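Local structure of ABC transporter substrate-binding protein (Rhizobium radiobacter, 6TFX) at residues P260-R268 and E323-V332; R268-A277 and N451-E459. The protein binds the mannityl-opine mannopinic acid as the periplasmic solute-binding component of an ABC transporter, and so serves opine import into the bacterium. All coordinates share one frame; numbering follows the deposited sequence.

Contact 1: P260-R268 and E323-V332; sequences PPFNDIRVR and EAGFPNGVTV
Arg266 lays one face of its guanidinium over the backbone of Glu323 and Ala324, with Ala324 CA 3.9 Å above the plane and displaced toward the rim of the group. That pose is set by Asp264, which Arg266 grips side-on: NE donates to the syn lone pair of Asp264 OD1 at 3.1 Å, and NH2 reaches OD2 of the same carboxylate at 2.9 Å. Asp264 is also the N-cap of the helix that begins at Ile265. Its CG stands anti to the backbone N (chi1 -175°), which lets OD1 take the Arg266 backbone N-H as well, this one from above the carboxylate plane. One carboxylate thus caps the helix and holds the arginine flat. This helix start meets a helix end: helix 314-323 closes in a Schellman motif at Gly325, and the chain turns through Phe326-Gly329 into strand 330-337. No direct hydrogen bond joins the two segments, but two waters do. One donates to both Asp264 OD2 and Ala324 O; the other links Arg266 NH1 to Glu323 OE1. Beside these polar groups the packing is apolar. Val267 directs CG2 at Ala324 CB (3.7 Å), and the Val267 and Phe326 side chains meet at about a right angle. Pro261, which follows a cis peptide bond, brings CB to 3.6 Å from Phe326 CZ and turns CG toward Val330 CG1. Along the strand, Phe262 crosses Val332 nearly perpendicularly, its CE2 lying 4.0 Å from Val332 CG2, and Phe358 of the adjoining strand 358-365 packs against Phe262, Val267 and Val330.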
ATOM      1  N   PRO A 260       9.690 -26.679  -6.386  1.00 18.15           N
ATOM      2  CA  PRO A 260       9.057 -27.897  -5.853  1.00 17.35           C
ATOM      3  C   PRO A 260       8.818 -27.748  -4.351  1.00 19.97           C
ATOM      4  O   PRO A 260       9.623 -27.091  -3.671  1.00 18.78           O
ATOM      5  CB  PRO A 260      10.101 -28.982  -6.128  1.00 20.15           C
ATOM      6  CG  PRO A 260      10.872 -28.466  -7.322  1.00 23.80           C
ATOM      7  CD  PRO A 260      10.984 -26.985  -7.046  1.00 19.89           C
ATOM      8  N   PRO A 261       7.731 -28.331  -3.805  1.00 16.68           N
ATOM      9  CA  PRO A 261       6.741 -29.195  -4.470  1.00 16.15           C
ATOM     10  C   PRO A 261       5.609 -28.424  -5.139  1.00 19.73           C
ATOM     11  O   PRO A 261       4.705 -29.028  -5.715  1.00 19.55           O
ATOM     12  CB  PRO A 261       6.191 -30.031  -3.306  1.00 18.41           C
ATOM     13  CG  PRO A 261       6.205 -29.051  -2.138  1.00 21.97           C
ATOM     14  CD  PRO A 261       7.506 -28.278  -2.343  1.00 18.34           C
ATOM     15  N   PHE A 262       5.653 -27.084  -5.034  1.00 16.14           N
ATOM     16  CA  PHE A 262       4.571 -26.234  -5.521  1.00 15.83           C
ATOM     17  C   PHE A 262       4.601 -25.978  -7.039  1.00 17.57           C
ATOM     18  O   PHE A 262       3.750 -25.221  -7.547  1.00 17.89           O
ATOM     19  CB  PHE A 262       4.514 -24.939  -4.720  1.00 17.16           C
ATOM     20  CG  PHE A 262       4.071 -25.190  -3.288  1.00 17.52           C
ATOM     21  CD1 PHE A 262       2.720 -25.373  -2.978  1.00 19.10           C
ATOM     22  CD2 PHE A 262       5.005 -25.269  -2.259  1.00 20.97           C
ATOM     23  CE1 PHE A 262       2.311 -25.630  -1.659  1.00 19.15           C
ATOM     24  CE2 PHE A 262       4.599 -25.543  -0.945  1.00 23.30           C
ATOM     25  CZ  PHE A 262       3.256 -25.721  -0.653  1.00 21.53           C
ATOM     26  N   ASN A 263       5.550 -26.603  -7.756  1.00 17.42           N
ATOM     27  CA  ASN A 263       5.551 -26.548  -9.214  1.00 18.28           C
ATOM     28  C   ASN A 263       4.535 -27.561  -9.791  1.00 23.84           C
ATOM     29  O   ASN A 263       4.275 -27.536 -10.999  1.00 25.36           O
ATOM     30  CB  ASN A 263       6.934 -26.706  -9.811  1.00 17.69           C
ATOM     31  CG  ASN A 263       7.556 -28.037  -9.515  1.00 24.04           C
ATOM     32  OD1 ASN A 263       7.278 -28.664  -8.498  1.00 20.27           O
ATOM     33  ND2 ASN A 263       8.407 -28.512 -10.426  1.00 26.67           N
ATOM     34  N   ASP A 264       3.952 -28.438  -8.931  1.00 17.66           N
ATOM     35  CA  ASP A 264       2.897 -29.365  -9.346  1.00 17.13           C
ATOM     36  C   ASP A 264       1.569 -28.659  -9.022  1.00 19.94           C
ATOM     37  O   ASP A 264       1.290 -28.340  -7.856  1.00 19.30           O
ATOM     38  CB  ASP A 264       2.992 -30.679  -8.557  1.00 19.08           C
ATOM     39  CG  ASP A 264       2.023 -31.777  -8.989  1.00 26.87           C
ATOM     40  OD1 ASP A 264       0.944 -31.454  -9.543  1.00 25.05           O
ATOM     41  OD2 ASP A 264       2.339 -32.959  -8.780  1.00 29.92           O
ATOM     42  N   ILE A 265       0.750 -28.386 -10.050  1.00 18.03           N
ATOM     43  CA  ILE A 265      -0.532 -27.712  -9.823  1.00 16.73           C
ATOM     44  C   ILE A 265      -1.401 -28.436  -8.788  1.00 18.03           C
ATOM     45  O   ILE A 265      -2.146 -27.773  -8.063  1.00 17.67           O
ATOM     46  CB  ILE A 265      -1.282 -27.464 -11.159  1.00 19.85           C
ATOM     47  CG1 ILE A 265      -2.399 -26.396 -10.961  1.00 19.75           C
ATOM     48  CG2 ILE A 265      -1.785 -28.789 -11.804  1.00 21.73           C
ATOM     49  CD1 ILE A 265      -3.011 -25.813 -12.239  1.00 28.56           C
ATOM     50  N   ARG A 266      -1.317 -29.786  -8.707  1.00 16.34           N
ATOM     51  CA  ARG A 266      -2.135 -30.543  -7.731  1.00 15.62           C
ATOM     52  C   ARG A 266      -1.811 -30.144  -6.296  1.00 17.14           C
ATOM     53  O   ARG A 266      -2.702 -30.129  -5.442  1.00 18.29           O
ATOM     54  CB  ARG A 266      -1.966 -32.043  -7.926  1.00 18.32           C
ATOM     55  CG  ARG A 266      -2.485 -32.494  -9.289  1.00 21.07           C
ATOM     56  CD  ARG A 266      -2.098 -33.938  -9.564  1.00 24.91           C
ATOM     57  NE  ARG A 266      -0.645 -34.089  -9.671  1.00 23.11           N
ATOM     58  CZ  ARG A 266      -0.037 -35.210 -10.029  1.00 40.95           C
ATOM     59  NH1 ARG A 266      -0.745 -36.292 -10.327  1.00 29.16           N
ATOM     60  NH2 ARG A 266       1.288 -35.262 -10.090  1.00 30.12           N
ATOM     61  N   VAL A 267      -0.534 -29.846  -6.022  1.00 14.16           N
ATOM     62  CA  VAL A 267      -0.118 -29.424  -4.677  1.00 15.06           C
ATOM     63  C   VAL A 267      -0.690 -28.040  -4.384  1.00 17.43           C
ATOM     64  O   VAL A 267      -1.149 -27.780  -3.271  1.00 17.19           O
ATOM     65  CB  VAL A 267       1.415 -29.494  -4.489  1.00 18.30           C
ATOM     66  CG1 VAL A 267       1.824 -29.052  -3.081  1.00 16.59           C
ATOM     67  CG2 VAL A 267       1.926 -30.909  -4.772  1.00 18.21           C
ATOM     68  N   ARG A 268      -0.673 -27.145  -5.388  1.00 15.46           N
ATOM     69  CA  ARG A 268      -1.220 -25.785  -5.206  1.00 13.86           C
ATOM     70  C   ARG A 268      -2.739 -25.885  -5.008  1.00 15.85           C
ATOM     71  O   ARG A 268      -3.310 -25.233  -4.124  1.00 15.20           O
ATOM     72  CB  ARG A 268      -0.907 -24.904  -6.432  1.00 13.58           C
ATOM     73  CG  ARG A 268       0.593 -24.741  -6.650  1.00 13.89           C
ATOM     74  CD  ARG A 268       0.943 -23.537  -7.517  1.00 15.77           C
ATOM     75  NE  ARG A 268       0.349 -23.585  -8.859  1.00 14.92           N
ATOM     76  CZ  ARG A 268       0.938 -24.133  -9.917  1.00 23.41           C
ATOM     77  NH1 ARG A 268       2.066 -24.822  -9.775  1.00 18.52           N
ATOM     78  NH2 ARG A 268       0.367 -24.062 -11.113  1.00 18.60           N
ATOM     79  N   GLU A 323      -2.180 -38.135  -4.722  1.00 21.70           N
ATOM     80  CA  GLU A 323      -1.974 -38.250  -6.182  1.00 21.78           C
ATOM     81  C   GLU A 323      -0.624 -37.636  -6.601  1.00 25.73           C
ATOM     82  O   GLU A 323       0.018 -38.127  -7.540  1.00 25.58           O
ATOM     83  CB  GLU A 323      -3.091 -37.526  -6.950  1.00 22.96           C
ATOM     84  CG  GLU A 323      -4.422 -38.257  -6.951  1.00 32.89           C
ATOM     85  CD  GLU A 323      -5.584 -37.522  -7.600  1.00 62.39           C
ATOM     86  OE1 GLU A 323      -5.351 -36.485  -8.266  1.00 53.83           O
ATOM     87  OE2 GLU A 323      -6.735 -37.993  -7.449  1.00 63.81           O
ATOM     88  N   ALA A 324      -0.218 -36.540  -5.918  1.00 21.50           N
ATOM     89  CA  ALA A 324       1.023 -35.815  -6.206  1.00 22.12           C
ATOM     90  C   ALA A 324       2.262 -36.474  -5.581  1.00 26.83           C
ATOM     91  O   ALA A 324       3.377 -35.972  -5.765  1.00 26.84           O
ATOM     92  CB  ALA A 324       0.903 -34.365  -5.738  1.00 22.41           C
ATOM     93  N   GLY A 325       2.056 -37.556  -4.833  1.00 23.35           N
ATOM     94  CA  GLY A 325       3.141 -38.323  -4.216  1.00 22.42           C
ATOM     95  C   GLY A 325       3.480 -37.955  -2.784  1.00 25.41           C
ATOM     96  O   GLY A 325       4.580 -38.274  -2.300  1.00 23.64           O
ATOM     97  N   PHE A 326       2.517 -37.329  -2.076  1.00 21.32           N
ATOM     98  CA  PHE A 326       2.669 -36.931  -0.683  1.00 21.49           C
ATOM     99  C   PHE A 326       1.588 -37.610   0.175  1.00 27.30           C
ATOM    100  O   PHE A 326       0.690 -36.927   0.682  1.00 26.57           O
ATOM    101  CB  PHE A 326       2.589 -35.402  -0.558  1.00 22.67           C
ATOM    102  CG  PHE A 326       3.724 -34.718  -1.274  1.00 23.96           C
ATOM    103  CD1 PHE A 326       4.967 -34.582  -0.667  1.00 27.35           C
ATOM    104  CD2 PHE A 326       3.556 -34.229  -2.567  1.00 25.84           C
ATOM    105  CE1 PHE A 326       6.030 -33.971  -1.345  1.00 28.09           C
ATOM    106  CE2 PHE A 326       4.617 -33.616  -3.243  1.00 27.73           C
ATOM    107  CZ  PHE A 326       5.841 -33.499  -2.627  1.00 26.10           C
ATOM    108  N   PRO A 327       1.653 -38.951   0.346  1.00 27.44           N
ATOM    109  CA  PRO A 327       0.614 -39.643   1.137  1.00 27.97           C
ATOM    110  C   PRO A 327       0.597 -39.261   2.617  1.00 30.38           C
ATOM    111  O   PRO A 327      -0.413 -39.490   3.287  1.00 30.85           O
ATOM    112  CB  PRO A 327       0.945 -41.129   0.935  1.00 30.62           C
ATOM    113  CG  PRO A 327       2.408 -41.158   0.664  1.00 34.96           C
ATOM    114  CD  PRO A 327       2.662 -39.906  -0.160  1.00 30.06           C
ATOM    115  N   ASN A 328       1.701 -38.686   3.122  1.00 25.44           N
ATOM    116  CA  ASN A 328       1.808 -38.264   4.525  1.00 25.63           C
ATOM    117  C   ASN A 328       1.752 -36.733   4.668  1.00 27.09           C
ATOM    118  O   ASN A 328       2.025 -36.206   5.747  1.00 27.69           O
ATOM    119  CB  ASN A 328       3.085 -38.825   5.162  1.00 29.80           C
ATOM    120  CG  ASN A 328       3.114 -40.330   5.205  1.00 57.76           C
ATOM    121  OD1 ASN A 328       2.180 -40.985   5.685  1.00 57.97           O
ATOM    122  ND2 ASN A 328       4.188 -40.906   4.695  1.00 49.40           N
ATOM    123  N   GLY A 329       1.334 -36.047   3.607  1.00 22.04           N
ATOM    124  CA  GLY A 329       1.228 -34.594   3.606  1.00 21.29           C
ATOM    125  C   GLY A 329       2.495 -33.880   3.153  1.00 24.82           C
ATOM    126  O   GLY A 329       3.511 -34.518   2.831  1.00 22.26           O
ATOM    127  N   VAL A 330       2.431 -32.544   3.176  1.00 18.85           N
ATOM    128  CA  VAL A 330       3.504 -31.632   2.763  1.00 17.77           C
ATOM    129  C   VAL A 330       3.886 -30.743   3.940  1.00 21.37           C
ATOM    130  O   VAL A 330       3.011 -30.240   4.650  1.00 20.76           O
ATOM    131  CB  VAL A 330       3.039 -30.768   1.546  1.00 20.27           C
ATOM    132  CG1 VAL A 330       3.998 -29.610   1.257  1.00 20.15           C
ATOM    133  CG2 VAL A 330       2.880 -31.630   0.292  1.00 20.23           C
ATOM    134  N   THR A 331       5.197 -30.523   4.124  1.00 17.60           N
ATOM    135  CA  THR A 331       5.666 -29.575   5.130  1.00 16.70           C
ATOM    136  C   THR A 331       6.319 -28.433   4.375  1.00 20.71           C
ATOM    137  O   THR A 331       6.978 -28.665   3.355  1.00 19.42           O
ATOM    138  CB  THR A 331       6.641 -30.239   6.106  1.00 17.95           C
ATOM    139  OG1 THR A 331       7.816 -30.668   5.388  1.00 19.27           O
ATOM    140  CG2 THR A 331       5.995 -31.445   6.810  1.00 18.16           C
ATOM    141  N   VAL A 332       6.149 -27.210   4.872  1.00 17.95           N
ATOM    142  CA  VAL A 332       6.757 -26.059   4.193  1.00 16.84           C
ATOM    143  C   VAL A 332       7.087 -24.998   5.235  1.00 20.77           C
ATOM    144  O   VAL A 332       6.323 -24.807   6.180  1.00 21.20           O
ATOM    145  CB  VAL A 332       5.796 -25.532   3.060  1.00 22.54           C
ATOM    146  CG1 VAL A 332       4.353 -25.384   3.525  1.00 22.94           C
ATOM    147  CG2 VAL A 332       6.307 -24.252   2.398  1.00 22.91           C
TER
HETATM  148  O   HOH W   1       4.215 -33.806  -7.188  1.00 27.38           O
HETATM  149  O   HOH W   2      -3.642 -36.831 -10.390  1.00 39.00           O

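Contact 2: R268-A277 and N451-E459; sequences RQALAHTVNA and NVCAIPLTE. With MG (magnesium ion), chain G.
A bend at chi3 (-59°) folds the Arg268 side chain so that its NE edge faces the end of helix 434-450, where Asn451 O accepts two bonds in the guanidinium plane. Arg268 NH2 lies 2.8 Å from Asn451 O, in the carbonyl plane, and Arg268 NE donates to the same oxygen at 2.9 Å, nearly along the C=O axis. One carbonyl oxygen at a helix C-terminus is thereby held by two nitrogens, NE and NH2, of a buried arginine, a pairing that probably steadies the positive charge. Val452, with positive phi, completes the Schellman motif here and places CG1 3.7 Å from Arg268 CB and 3.9 Å from Ala272 CB. With CG1 anti to its carbonyl carbon (chi1 -56°), Ile455 extends CD1 to 3.7 Å from Leu271 CG, while its CG2 branch faces Val275, whose two modelled conformers make the closeness doubtful. Further on, Ala277 CB rests 3.5 Å from Leu457 O. Cys453 points the other way; its SG and that of Cys418 bind the ion modelled as magnesium, at a doubtfully short sulfur-metal distance. The helix segment 268-272 and the strand segment 454-459 run almost parallel, 5° apart, with their axes 9.3 Å from each other. Strand 454-467 pairs antiparallel with strand 240-255 through Ile455 and Leu457, whereas helix 314-323 touches Ala270 and His273, and Val353 of helix 340-353 packs on Leu271 and Val275.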
ATOM      1  N   ARG A 268      -0.673 -27.145  -5.388  1.00 15.46           N
ATOM      2  CA  ARG A 268      -1.220 -25.785  -5.206  1.00 13.86           C
ATOM      3  C   ARG A 268      -2.739 -25.885  -5.008  1.00 15.85           C
ATOM      4  O   ARG A 268      -3.310 -25.233  -4.124  1.00 15.20           O
ATOM      5  CB  ARG A 268      -0.907 -24.904  -6.432  1.00 13.58           C
ATOM      6  CG  ARG A 268       0.593 -24.741  -6.650  1.00 13.89           C
ATOM      7  CD  ARG A 268       0.943 -23.537  -7.517  1.00 15.77           C
ATOM      8  NE  ARG A 268       0.349 -23.585  -8.859  1.00 14.92           N
ATOM      9  CZ  ARG A 268       0.938 -24.133  -9.917  1.00 23.41           C
ATOM     10  NH1 ARG A 268       2.066 -24.822  -9.775  1.00 18.52           N
ATOM     11  NH2 ARG A 268       0.367 -24.062 -11.113  1.00 18.60           N
ATOM     12  N   GLN A 269      -3.414 -26.707  -5.837  1.00 14.22           N
ATOM     13  CA  GLN A 269      -4.855 -26.906  -5.704  1.00 14.34           C
ATOM     14  C   GLN A 269      -5.190 -27.467  -4.319  1.00 16.97           C
ATOM     15  O   GLN A 269      -6.142 -27.012  -3.676  1.00 16.58           O
ATOM     16  CB  GLN A 269      -5.362 -27.871  -6.778  1.00 16.11           C
ATOM     17  CG  GLN A 269      -5.335 -27.257  -8.177  1.00 15.95           C
ATOM     18  CD  GLN A 269      -5.596 -28.298  -9.245  1.00 24.01           C
ATOM     19  OE1 GLN A 269      -5.287 -29.493  -9.086  1.00 22.42           O
ATOM     20  NE2 GLN A 269      -6.162 -27.853 -10.369  1.00 21.77           N
ATOM     21  N   ALA A 270      -4.360 -28.417  -3.834  1.00 15.69           N
ATOM     22  CA  ALA A 270      -4.581 -28.984  -2.504  1.00 15.67           C
ATOM     23  C   ALA A 270      -4.542 -27.863  -1.453  1.00 17.35           C
ATOM     24  O   ALA A 270      -5.393 -27.818  -0.587  1.00 16.24           O
ATOM     25  CB  ALA A 270      -3.527 -30.039  -2.193  1.00 16.93           C
ATOM     26  N   LEU A 271      -3.563 -26.943  -1.558  1.00 14.38           N
ATOM     27  CA  LEU A 271      -3.473 -25.841  -0.587  1.00 13.68           C
ATOM     28  C   LEU A 271      -4.708 -24.963  -0.669  1.00 16.41           C
ATOM     29  O   LEU A 271      -5.292 -24.634   0.364  1.00 17.43           O
ATOM     30  CB  LEU A 271      -2.187 -25.018  -0.812  1.00 14.73           C
ATOM     31  CG  LEU A 271      -1.882 -23.926   0.213  1.00 18.36           C
ATOM     32  CD1 LEU A 271      -1.714 -24.506   1.632  1.00 17.58           C
ATOM     33  CD2 LEU A 271      -0.618 -23.168  -0.196  1.00 19.71           C
ATOM     34  N   ALA A 272      -5.127 -24.609  -1.901  1.00 15.28           N
ATOM     35  CA  ALA A 272      -6.286 -23.728  -2.106  1.00 14.81           C
ATOM     36  C   ALA A 272      -7.569 -24.353  -1.531  1.00 17.68           C
ATOM     37  O   ALA A 272      -8.431 -23.614  -1.037  1.00 17.77           O
ATOM     38  CB  ALA A 272      -6.479 -23.437  -3.589  1.00 15.98           C
ATOM     39  N   HIS A 273      -7.684 -25.700  -1.588  1.00 13.99           N
ATOM     40  CA  HIS A 273      -8.873 -26.419  -1.060  1.00 14.85           C
ATOM     41  C   HIS A 273      -8.876 -26.546   0.479  1.00 18.25           C
ATOM     42  O   HIS A 273      -9.872 -27.014   1.045  1.00 18.03           O
ATOM     43  CB  HIS A 273      -9.041 -27.812  -1.705  1.00 15.28           C
ATOM     44  CG  HIS A 273      -9.539 -27.769  -3.114  1.00 18.06           C
ATOM     45  ND1 HIS A 273     -10.783 -27.250  -3.426  1.00 19.86           N
ATOM     46  CD2 HIS A 273      -8.967 -28.240  -4.248  1.00 20.19           C
ATOM     47  CE1 HIS A 273     -10.914 -27.391  -4.743  1.00 19.41           C
ATOM     48  NE2 HIS A 273      -9.856 -27.987  -5.278  1.00 19.69           N
ATOM     49  N   THR A 274      -7.765 -26.168   1.164  1.00 16.37           N
ATOM     50  CA  THR A 274      -7.797 -26.282   2.613  1.00 15.84           C
ATOM     51  C   THR A 274      -7.639 -24.900   3.311  1.00 17.96           C
ATOM     52  O   THR A 274      -7.378 -24.847   4.519  1.00 17.34           O
ATOM     53  CB  THR A 274      -6.842 -27.367   3.117  1.00 19.23           C
ATOM     54  OG1 THR A 274      -7.061 -27.547   4.533  1.00 17.87           O
ATOM     55  CG2 THR A 274      -5.374 -27.080   2.788  1.00 18.78           C
ATOM     56  N   VAL A 275      -7.832 -23.799   2.550  1.00 16.48           N
ATOM     57  CA  VAL A 275      -7.894 -22.471   3.155  0.50 16.56           C
ATOM     58  C   VAL A 275      -9.380 -22.107   3.136  1.00 20.73           C
ATOM     59  O   VAL A 275     -10.131 -22.529   2.236  1.00 20.79           O
ATOM     60  CB  VAL A 275      -7.014 -21.380   2.495  0.50 18.84           C
ATOM     61  CG1 VAL A 275      -5.537 -21.753   2.529  0.50 18.35           C
ATOM     62  CG2 VAL A 275      -7.470 -21.081   1.078  0.50 18.18           C
ATOM     63  N   ASN A 276      -9.806 -21.314   4.114  1.00 19.30           N
ATOM     64  CA  ASN A 276     -11.210 -20.941   4.160  1.00 18.38           C
ATOM     65  C   ASN A 276     -11.322 -19.461   4.477  1.00 18.92           C
ATOM     66  O   ASN A 276     -11.426 -19.067   5.634  1.00 18.84           O
ATOM     67  CB  ASN A 276     -11.965 -21.825   5.158  1.00 20.83           C
ATOM     68  CG  ASN A 276     -13.458 -21.728   4.982  1.00 32.80           C
ATOM     69  OD1 ASN A 276     -14.003 -20.679   4.607  1.00 23.69           O
ATOM     70  ND2 ASN A 276     -14.154 -22.822   5.257  1.00 34.06           N
ATOM     71  N   ALA A 277     -11.314 -18.641   3.434  1.00 18.50           N
ATOM     72  CA  ALA A 277     -11.364 -17.195   3.615  1.00 17.86           C
ATOM     73  C   ALA A 277     -12.660 -16.746   4.289  1.00 20.45           C
ATOM     74  O   ALA A 277     -12.633 -15.849   5.151  1.00 19.51           O
ATOM     75  CB  ALA A 277     -11.181 -16.505   2.267  1.00 18.94           C
ATOM     76  N   ASN A 451      -4.754 -21.351 -12.321  1.00 15.61           N
ATOM     77  CA  ASN A 451      -3.396 -21.923 -12.258  1.00 15.78           C
ATOM     78  C   ASN A 451      -2.900 -21.919 -10.795  1.00 17.65           C
ATOM     79  O   ASN A 451      -1.816 -22.438 -10.495  1.00 18.43           O
ATOM     80  CB  ASN A 451      -2.467 -21.142 -13.177  1.00 18.82           C
ATOM     81  CG  ASN A 451      -2.686 -21.596 -14.594  1.00 35.98           C
ATOM     82  OD1 ASN A 451      -2.097 -22.586 -15.032  1.00 30.22           O
ATOM     83  ND2 ASN A 451      -3.605 -20.947 -15.317  1.00 28.34           N
ATOM     84  N   VAL A 452      -3.694 -21.308  -9.894  1.00 15.72           N
ATOM     85  CA  VAL A 452      -3.398 -21.262  -8.459  1.00 16.27           C
ATOM     86  C   VAL A 452      -2.018 -20.657  -8.205  1.00 17.49           C
ATOM     87  O   VAL A 452      -1.190 -21.223  -7.489  1.00 18.75           O
ATOM     88  CB  VAL A 452      -3.604 -22.629  -7.724  1.00 18.91           C
ATOM     89  CG1 VAL A 452      -3.720 -22.438  -6.202  1.00 19.21           C
ATOM     90  CG2 VAL A 452      -4.808 -23.391  -8.269  1.00 18.36           C
ATOM     91  N   CYS A 453      -1.743 -19.523  -8.860  1.00 15.94           N
ATOM     92  CA  CYS A 453      -0.507 -18.794  -8.601  1.00 17.47           C
ATOM     93  C   CYS A 453      -0.618 -18.092  -7.246  1.00 17.81           C
ATOM     94  O   CYS A 453       0.378 -17.881  -6.557  1.00 17.65           O
ATOM     95  CB  CYS A 453      -0.277 -17.793  -9.720  1.00 20.87           C
ATOM     96  SG  CYS A 453      -0.086 -18.598 -11.326  1.00 27.76           S
ATOM     97  N   ALA A 454      -1.849 -17.722  -6.873  1.00 15.94           N
ATOM     98  CA  ALA A 454      -2.094 -17.056  -5.609  1.00 16.80           C
ATOM     99  C   ALA A 454      -3.459 -17.481  -5.133  1.00 19.42           C
ATOM    100  O   ALA A 454      -4.328 -17.808  -5.958  1.00 18.11           O
ATOM    101  CB  ALA A 454      -2.039 -15.543  -5.769  1.00 18.26           C
ATOM    102  N   ILE A 455      -3.616 -17.541  -3.817  1.00 14.34           N
ATOM    103  CA  ILE A 455      -4.874 -17.935  -3.176  1.00 13.74           C
ATOM    104  C   ILE A 455      -5.350 -16.733  -2.389  1.00 15.78           C
ATOM    105  O   ILE A 455      -4.679 -16.286  -1.458  1.00 15.74           O
ATOM    106  CB  ILE A 455      -4.676 -19.160  -2.247  1.00 16.72           C
ATOM    107  CG1 ILE A 455      -4.062 -20.359  -3.005  1.00 17.65           C
ATOM    108  CG2 ILE A 455      -6.033 -19.511  -1.597  1.00 18.98           C
ATOM    109  CD1 ILE A 455      -3.422 -21.369  -2.044  1.00 18.77           C
ATOM    110  N   PRO A 456      -6.515 -16.187  -2.742  1.00 15.17           N
ATOM    111  CA  PRO A 456      -6.993 -15.006  -2.017  1.00 15.56           C
ATOM    112  C   PRO A 456      -7.532 -15.373  -0.660  1.00 19.62           C
ATOM    113  O   PRO A 456      -8.121 -16.454  -0.463  1.00 18.92           O
ATOM    114  CB  PRO A 456      -8.131 -14.474  -2.888  1.00 18.12           C
ATOM    115  CG  PRO A 456      -8.591 -15.641  -3.675  1.00 21.68           C
ATOM    116  CD  PRO A 456      -7.417 -16.576  -3.847  1.00 18.00           C
ATOM    117  N   LEU A 457      -7.326 -14.466   0.282  1.00 16.79           N
ATOM    118  CA  LEU A 457      -7.854 -14.681   1.615  1.00 17.74           C
ATOM    119  C   LEU A 457      -8.895 -13.600   1.812  1.00 20.77           C
ATOM    120  O   LEU A 457      -9.824 -13.511   1.015  1.00 20.50           O
ATOM    121  CB  LEU A 457      -6.719 -14.649   2.656  1.00 18.52           C
ATOM    122  CG  LEU A 457      -5.545 -15.597   2.334  1.00 23.82           C
ATOM    123  CD1 LEU A 457      -4.469 -15.434   3.301  1.00 24.66           C
ATOM    124  CD2 LEU A 457      -6.007 -17.023   2.279  1.00 28.57           C
ATOM    125  N   THR A 458      -8.744 -12.786   2.837  1.00 15.51           N
ATOM    126  CA  THR A 458      -9.683 -11.700   3.095  1.00 14.76           C
ATOM    127  C   THR A 458      -9.032 -10.375   2.686  1.00 17.78           C
ATOM    128  O   THR A 458      -7.800 -10.298   2.564  1.00 16.38           O
ATOM    129  CB  THR A 458      -9.947 -11.634   4.610  1.00 19.47           C
ATOM    130  OG1 THR A 458      -8.675 -11.638   5.293  1.00 17.57           O
ATOM    131  CG2 THR A 458     -10.835 -12.774   5.094  1.00 19.67           C
ATOM    132  N   GLU A 459      -9.856  -9.313   2.550  1.00 15.31           N
ATOM    133  CA  GLU A 459      -9.359  -7.951   2.413  1.00 13.91           C
ATOM    134  C   GLU A 459      -9.837  -7.265   3.698  1.00 16.91           C
ATOM    135  O   GLU A 459     -10.916  -7.621   4.215  1.00 16.70           O
ATOM    136  CB  GLU A 459      -9.850  -7.226   1.142  1.00 14.79           C
ATOM    137  CG  GLU A 459     -11.350  -7.032   1.051  1.00 19.44           C
ATOM    138  CD  GLU A 459     -11.841  -6.497  -0.281  1.00 27.83           C
ATOM    139  OE1 GLU A 459     -11.011  -6.300  -1.198  1.00 20.24           O
ATOM    140  OE2 GLU A 459     -13.073  -6.320  -0.420  1.00 27.33           O
TER
HETATM  141 MG    MG G 605       0.238 -17.244 -12.482  1.00 12.12          MG

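Overall arrangement
Contacts 1 and 2 lie 14 Å apart, centre to centre, on the same side of the chain's centre, and both use helix 265-272. Arg268 belongs to both: its NH1 bonds Phe262 O while NE and NH2 serve contact 2. Packing also joins them, Ile265 CD1 approaching Asn451 CA to 3.9 Å. Their segments alternate along the chain: 260-268 runs straight into 268-277, then come 323-332 and finally 451-459. Through contact 1 the shared helix packs on the small parallel sheet of strands 330-337 and 358-365, and through contact 2 on the large mixed sheet. In that larger sheet strand 454-467 carries Thr458, about 6 Å from the bound opine, whereas contact 1 lies well out from the chain's centre.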